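Local coordinates for endoglucanase (Bacillus akibai, PDB 1UWW), which binds non-crystalline cellulose through this family 28 carbohydrate-binding module of an alkaline endoglucanase that cleaves internal beta-1,4-glucosidic linkages, at residues 104-109 with 123-128. Sequence-based numbering, arbitrary orientation.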
ATOM      1  N   ALA A 104       0.786  11.688  -5.057  1.00 17.37           N
ATOM      2  CA  ALA A 104       1.107  10.369  -5.566  1.00 17.74           C
ATOM      3  C   ALA A 104      -0.172   9.599  -5.799  1.00 17.94           C
ATOM      4  O   ALA A 104      -1.265  10.057  -5.438  1.00 17.87           O
ATOM      5  CB  ALA A 104       2.057   9.631  -4.592  1.00 18.36           C
HETATM    6  N   MSE A 105      -0.025   8.428  -6.399  1.00 17.98           N
HETATM    7  CA  MSE A 105      -1.122   7.501  -6.658  1.00 18.49           C
HETATM    8  C   MSE A 105      -0.651   6.119  -6.195  1.00 17.51           C
HETATM    9  O   MSE A 105       0.445   5.715  -6.593  1.00 18.58           O
HETATM   10  CB  MSE A 105      -1.407   7.457  -8.148  1.00 19.88           C
HETATM   11  CG  MSE A 105      -2.490   6.468  -8.572  1.00 17.45           C
HETATM   12 SE   MSE A 105      -2.731   6.360 -10.503  1.00 25.48          SE
HETATM   13  CE  MSE A 105      -3.676   7.675 -10.539  1.00 24.69           C
ATOM     14  N   ASN A 106      -1.468   5.415  -5.410  1.00 17.93           N
ATOM     15  CA  ASN A 106      -1.190   4.074  -4.918  1.00 18.01           C
ATOM     16  C   ASN A 106      -2.042   3.085  -5.678  1.00 18.62           C
ATOM     17  O   ASN A 106      -3.288   3.166  -5.615  1.00 20.31           O
ATOM     18  CB  ASN A 106      -1.504   3.949  -3.423  1.00 18.50           C
ATOM     19  CG  ASN A 106      -0.428   4.533  -2.516  1.00 19.39           C
ATOM     20  OD1 ASN A 106      -0.674   4.728  -1.295  1.00 23.61           O
ATOM     21  ND2 ASN A 106       0.731   4.778  -3.051  1.00 19.74           N
ATOM     22  N   ILE A 107      -1.402   2.128  -6.335  1.00 17.22           N
ATOM     23  CA  ILE A 107      -2.088   1.073  -7.072  1.00 17.08           C
ATOM     24  C   ILE A 107      -2.077  -0.210  -6.231  1.00 16.36           C
ATOM     25  O   ILE A 107      -0.996  -0.681  -5.821  1.00 16.94           O
ATOM     26  CB  ILE A 107      -1.413   0.843  -8.445  1.00 17.57           C
ATOM     27  CG1 ILE A 107      -1.459   2.147  -9.250  1.00 18.89           C
ATOM     28  CG2 ILE A 107      -2.108  -0.283  -9.171  1.00 18.67           C
ATOM     29  CD1 ILE A 107      -0.790   2.045 -10.579  1.00 19.70           C
ATOM     30  N   ASN A 108      -3.255  -0.768  -5.949  1.00 16.40           N
ATOM     31  CA  ASN A 108      -3.391  -2.014  -5.219  1.00 17.19           C
ATOM     32  C   ASN A 108      -4.132  -3.046  -6.018  1.00 17.71           C
ATOM     33  O   ASN A 108      -4.913  -2.751  -6.906  1.00 16.89           O
ATOM     34  CB  ASN A 108      -4.118  -1.777  -3.890  1.00 18.57           C
ATOM     35  CG  ASN A 108      -3.233  -1.087  -2.842  1.00 21.55           C
ATOM     36  OD1 ASN A 108      -3.427   0.078  -2.568  1.00 26.01           O
ATOM     37  ND2 ASN A 108      -2.193  -1.800  -2.349  1.00 22.42           N
ATOM     38  N   LEU A 109      -3.827  -4.299  -5.726  1.00 17.85           N
ATOM     39  CA  LEU A 109      -4.371  -5.438  -6.445  1.00 18.08           C
ATOM     40  C   LEU A 109      -5.061  -6.357  -5.447  1.00 18.07           C
ATOM     41  O   LEU A 109      -4.461  -6.770  -4.452  1.00 17.63           O
ATOM     42  CB  LEU A 109      -3.225  -6.166  -7.126  1.00 19.04           C
ATOM     43  CG  LEU A 109      -3.529  -7.459  -7.865  1.00 21.16           C
ATOM     44  CD1 LEU A 109      -4.399  -7.226  -9.065  1.00 22.39           C
ATOM     45  CD2 LEU A 109      -2.214  -8.149  -8.321  1.00 22.67           C
ATOM     46  N   PRO A 123       0.388  -7.849  -0.938  1.00 19.39           N
ATOM     47  CA  PRO A 123       0.858  -7.054   0.182  1.00 20.31           C
ATOM     48  C   PRO A 123       1.535  -5.748  -0.148  1.00 20.52           C
ATOM     49  O   PRO A 123       1.405  -4.799   0.614  1.00 22.03           O
ATOM     50  CB  PRO A 123       1.789  -8.015   0.932  1.00 20.31           C
ATOM     51  CG  PRO A 123       2.123  -9.054   0.052  1.00 23.74           C
ATOM     52  CD  PRO A 123       0.979  -9.205  -0.923  1.00 19.53           C
ATOM     53  N   LYS A 124       2.218  -5.645  -1.275  1.00 20.10           N
ATOM     54  CA  LYS A 124       2.992  -4.455  -1.613  1.00 21.87           C
ATOM     55  C   LYS A 124       2.249  -3.526  -2.569  1.00 21.59           C
ATOM     56  O   LYS A 124       1.886  -3.908  -3.667  1.00 22.86           O
ATOM     57  CB  LYS A 124       4.341  -4.844  -2.206  1.00 23.05           C
ATOM     58  CG  LYS A 124       5.181  -5.643  -1.238  1.00 27.94           C
ATOM     59  CD  LYS A 124       6.122  -6.617  -1.942  1.00 32.22           C
ATOM     60  CE  LYS A 124       6.058  -7.995  -1.322  1.00 34.10           C
ATOM     61  NZ  LYS A 124       5.350  -8.980  -2.158  1.00 35.44           N
ATOM     62  N   THR A 125       2.035  -2.300  -2.132  1.00 21.01           N
ATOM     63  CA  THR A 125       1.474  -1.255  -2.966  1.00 21.16           C
ATOM     64  C   THR A 125       2.477  -0.767  -4.018  1.00 21.20           C
ATOM     65  O   THR A 125       3.665  -0.649  -3.697  1.00 22.43           O
ATOM     66  CB  THR A 125       1.126  -0.142  -2.014  1.00 21.00           C
ATOM     67  OG1 THR A 125       0.199  -0.653  -1.042  1.00 21.22           O
ATOM     68  CG2 THR A 125       0.422   1.007  -2.732  1.00 22.41           C
ATOM     69  N   TYR A 126       2.024  -0.506  -5.248  1.00 20.14           N
ATOM     70  CA  TYR A 126       2.824   0.116  -6.301  1.00 19.31           C
ATOM     71  C   TYR A 126       2.488   1.603  -6.323  1.00 18.93           C
ATOM     72  O   TYR A 126       1.355   1.987  -6.584  1.00 20.03           O
ATOM     73  CB  TYR A 126       2.540  -0.507  -7.684  1.00 20.63           C
ATOM     74  CG  TYR A 126       3.462   0.006  -8.761  1.00 20.83           C
ATOM     75  CD1 TYR A 126       3.211   1.211  -9.395  1.00 22.80           C
ATOM     76  CD2 TYR A 126       4.641  -0.674  -9.074  1.00 22.45           C
ATOM     77  CE1 TYR A 126       4.059   1.713 -10.347  1.00 23.93           C
ATOM     78  CE2 TYR A 126       5.520  -0.177 -10.029  1.00 23.08           C
ATOM     79  CZ  TYR A 126       5.203   1.035 -10.674  1.00 23.66           C
ATOM     80  OH  TYR A 126       6.028   1.588 -11.631  1.00 30.27           O
ATOM     81  N   THR A 127       3.469   2.453  -6.118  1.00 18.58           N
ATOM     82  CA  THR A 127       3.239   3.872  -5.919  1.00 18.86           C
ATOM     83  C   THR A 127       3.896   4.680  -7.043  1.00 19.41           C
ATOM     84  O   THR A 127       5.081   4.463  -7.369  1.00 21.40           O
ATOM     85  CB  THR A 127       3.770   4.290  -4.535  1.00 20.09           C
ATOM     86  OG1 THR A 127       3.072   3.573  -3.519  1.00 21.90           O
ATOM     87  CG2 THR A 127       3.544   5.786  -4.269  1.00 20.07           C
ATOM     88  N   ILE A 128       3.128   5.596  -7.623  1.00 18.80           N
ATOM     89  CA  ILE A 128       3.611   6.557  -8.598  1.00 19.31           C
ATOM     90  C   ILE A 128       3.660   7.920  -7.939  1.00 18.99           C
ATOM     91  O   ILE A 128       2.655   8.391  -7.417  1.00 19.09           O
ATOM     92  CB  ILE A 128       2.642   6.606  -9.787  1.00 19.69           C
ATOM     93  CG1 ILE A 128       2.716   5.266 -10.523  1.00 21.15           C
ATOM     94  CG2 ILE A 128       2.991   7.758 -10.722  1.00 20.99           C
ATOM     95  CD1 ILE A 128       1.792   5.127 -11.634  1.00 21.97           C
TER
HETATM   96  O   HOH W   1      -0.171  -3.418  -5.266  1.00 25.31           O
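I107 pairs with Y126, and M105 with I128, each as an antiparallel hydrogen-bonded pair with two backbone bonds; I107 N to Y126 O is 2.8 Å, I128 N to M105 O 2.9 Å. N106 and T127 form the non-hydrogen-bonded pair between them, their CA atoms only 4.5 Å apart, and T127 CA makes a CA-H...O contact with M105 O.

On the face bearing I107, Y126 and I128, the two isoleucines cross obliquely, CD1 to CD1 4.2 Å. I107 CG1 stands beside its backbone N (chi1 -59°), and CD1 continues extended toward I128, beside the tyrosine ring. F93 of the other sheet packs against M105, I107 and I128, while Y145 meets Y126 and I128.

On the opposite face, the methyl T125 CG2 is the bump: it rests on N106 CB and CG, each 3.6 Å away, with N108 OD1 also close by. T125 OG1, on the other branch, accepts a 3.0 Å bond from N108 ND2 and sits 16° out of the N108 amide plane. N106 lies alongside T127, but its carboxamide bonds across the dimer to T127 of the second subunit; T125 OG1 likewise meets T125 OG1 of that subunit.

Ahead of Y126, toward K124, the chains part locally at the break in strand 120-129, rejoining where L109 pairs with A122; one water donates to both I107 O and K124 O, linking them where direct pairing lapses. The whole is a beta hairpin, 104-111 with 120-129, at one border of a five-stranded antiparallel sheet: one face enters the core of the module's beta-sandwich, the other the subunit interface.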